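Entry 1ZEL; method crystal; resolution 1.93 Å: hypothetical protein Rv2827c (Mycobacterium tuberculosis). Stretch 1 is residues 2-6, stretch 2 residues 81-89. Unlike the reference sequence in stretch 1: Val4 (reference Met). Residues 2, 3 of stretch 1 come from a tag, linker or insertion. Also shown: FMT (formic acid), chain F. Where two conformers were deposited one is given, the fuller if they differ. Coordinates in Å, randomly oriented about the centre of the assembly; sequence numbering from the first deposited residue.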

# COMPACT_ATOMS: atom_id res chain seq x y z
N ALA A 2 5.58 -4.78 -10.94
CA ALA A 2 6.82 -5.22 -10.27
C ALA A 2 8.05 -4.50 -10.80
O ALA A 2 8.83 -3.98 -10.03
CB ALA A 2 6.99 -6.73 -10.38
N MET A 3 8.22 -4.47 -12.12
CA MET A 3 9.45 -3.96 -12.71
C MET A 3 9.22 -2.84 -13.72
O MET A 3 8.18 -2.76 -14.36
CB MET A 3 10.26 -5.08 -13.36
CG MET A 3 9.84 -6.47 -12.99
SD MET A 3 11.07 -7.73 -13.39
CE MET A 3 11.83 -7.11 -14.86
N VAL A 4 10.22 -1.98 -13.82
CA VAL A 4 10.30 -0.98 -14.86
C VAL A 4 11.46 -1.45 -15.74
O VAL A 4 12.58 -1.64 -15.25
CB VAL A 4 10.59 0.39 -14.25
CG1 VAL A 4 10.72 1.43 -15.33
CG2 VAL A 4 9.47 0.78 -13.24
N VAL A 5 11.19 -1.63 -17.04
CA VAL A 5 12.09 -2.28 -17.98
C VAL A 5 12.58 -1.27 -19.02
O VAL A 5 11.79 -0.49 -19.59
CB VAL A 5 11.36 -3.44 -18.71
CG1 VAL A 5 12.25 -4.14 -19.74
CG2 VAL A 5 10.82 -4.45 -17.70
N SER A 6 13.89 -1.27 -19.28
CA SER A 6 14.40 -0.50 -20.41
C SER A 6 13.95 -1.13 -21.73
O SER A 6 14.17 -2.32 -21.95
CB SER A 6 15.92 -0.42 -20.40
OG SER A 6 16.33 0.23 -21.58
N ALA A 81 18.89 -4.29 -16.94
CA ALA A 81 17.84 -4.26 -17.94
C ALA A 81 16.55 -3.65 -17.36
O ALA A 81 15.67 -3.21 -18.10
CB ALA A 81 17.58 -5.70 -18.49
N ALA A 82 16.43 -3.65 -16.02
CA ALA A 82 15.19 -3.23 -15.37
C ALA A 82 15.42 -2.86 -13.92
O ALA A 82 16.46 -3.13 -13.34
CB ALA A 82 14.14 -4.35 -15.44
N ILE A 83 14.40 -2.26 -13.33
CA ILE A 83 14.39 -1.93 -11.92
C ILE A 83 13.32 -2.83 -11.29
O ILE A 83 12.21 -2.93 -11.81
CB ILE A 83 13.95 -0.47 -11.69
CG1 ILE A 83 14.90 0.50 -12.37
CG2 ILE A 83 13.86 -0.15 -10.15
CD1 ILE A 83 14.43 1.93 -12.32
N SER A 84 13.66 -3.46 -10.18
CA SER A 84 12.67 -4.22 -9.43
C SER A 84 12.24 -3.38 -8.22
O SER A 84 12.91 -3.33 -7.19
CB SER A 84 13.23 -5.59 -9.04
OG SER A 84 12.19 -6.54 -8.96
N ASP A 85 11.13 -2.68 -8.35
CA ASP A 85 10.62 -1.86 -7.27
C ASP A 85 9.19 -1.70 -7.68
O ASP A 85 8.93 -1.13 -8.74
CB ASP A 85 11.34 -0.50 -7.22
CG ASP A 85 10.75 0.44 -6.19
OD1 ASP A 85 9.83 0.04 -5.42
OD2 ASP A 85 11.20 1.59 -6.13
N PRO A 86 8.26 -2.27 -6.89
CA PRO A 86 6.85 -2.20 -7.26
C PRO A 86 6.18 -0.89 -6.89
O PRO A 86 5.05 -0.68 -7.27
CB PRO A 86 6.22 -3.34 -6.48
CG PRO A 86 7.08 -3.46 -5.26
CD PRO A 86 8.48 -3.10 -5.70
N TYR A 87 6.88 -0.02 -6.15
CA TYR A 87 6.27 1.19 -5.65
C TYR A 87 6.73 2.43 -6.38
O TYR A 87 6.46 3.54 -5.92
CB TYR A 87 6.51 1.33 -4.14
CG TYR A 87 5.96 0.16 -3.31
CD1 TYR A 87 4.67 -0.34 -3.53
CD2 TYR A 87 6.72 -0.42 -2.32
CE1 TYR A 87 4.17 -1.41 -2.79
CE2 TYR A 87 6.22 -1.48 -1.55
CZ TYR A 87 4.95 -1.97 -1.80
OH TYR A 87 4.46 -3.01 -1.03
N LEU A 88 7.39 2.27 -7.52
CA LEU A 88 7.89 3.44 -8.23
C LEU A 88 6.80 4.46 -8.61
O LEU A 88 7.05 5.66 -8.54
CB LEU A 88 8.76 3.05 -9.45
CG LEU A 88 10.26 2.97 -9.23
CD1 LEU A 88 10.99 2.46 -10.48
CD2 LEU A 88 10.86 4.32 -8.75
N PRO A 89 5.59 3.99 -9.00
CA PRO A 89 4.51 4.98 -9.17
C PRO A 89 4.27 5.89 -7.95
O PRO A 89 4.03 7.09 -8.11
CB PRO A 89 3.27 4.11 -9.42
CG PRO A 89 3.84 2.81 -10.02
CD PRO A 89 5.17 2.61 -9.37
C FMT F . 3.46 -5.09 -3.11
O1 FMT F . 4.61 -5.54 -3.05
O2 FMT F . 2.87 -4.57 -2.14
O HOH W 1 15.47 -4.30 -20.79

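Residues 3-5 and 82-84 form two short antiparallel strands of one sheet. Their directions differ by 172°, and their axes approach to 4.5 Å. The strands lie far apart in sequence, so this pairing ties the start of the chain to a much later segment.

Val4 and Ile83 form the hydrogen-bonded pair at the centre. Val4 N donates to Ile83 O at 3.0 Å, and Ile83 N donates to Val4 O at 2.7 Å. Both bonds are close to straight, with N-H...O angles of 156° and 162°. Met3 with Ser84 and Val5 with Ala82 are the non-hydrogen-bonded pairs that flank it. Their CA atoms come closer than those of the central pair: Met3 CA to Ser84 CA is 4.6 Å and Val5 CA to Ala82 CA is 4.2 Å, against 5.1 Å from Val4 CA to Ile83 CA. Met3 CA also makes a CA-H...O contact with Ile83 O at 3.1 Å.

The ladder continues past the strands. Ser6 N donates to Ala81 O at 2.9 Å. A water bridges the same end, donating to Ser6 O at 2.6 Å and to Ala81 O at 2.9 Å. At the other end the bonding is looser. Asp85 N reaches Ala2 O at 3.1 Å, but the angle of 134° makes this bond weak. Ala2 O also lies 3.1 Å from Asp85 O; both are acceptors, so no bond joins them.

The side chains alternate between the two faces of the sheet. Val4 and Ile83 share one face, with Val4 CB 4.3 Å from Ile83 CB. Val4 also meets Leu88 in the helix that follows, with Val4 CG2 3.6 Å from Leu88 CD1. These apolar contacts help make Val4 the residue most covered by the other stretch. Val4 differs from the reference sequence, which has Met here.

Met3, Val5, Ala82 and Ser84 point to the other face. The small Ala82 methyl is met by two apolar neighbours: Met3 CE lies 3.6 Å from Ala82 CB, and Val5 CG2 lies 4.0 Å from Ala82 CB. Ala2 and Met3 come from an expression tag, so their contacts are not those of the natural protein.

Beyond the strand, Asp85 OD1 accepts a 3.0 Å hydrogen bond from Tyr87 N, which braces the turn before the helix. Tyr87 points away from stretch 1. Its OH donates a very short hydrogen bond, 2.5 Å, to O2 of the formic acid, probably a crystallisation component.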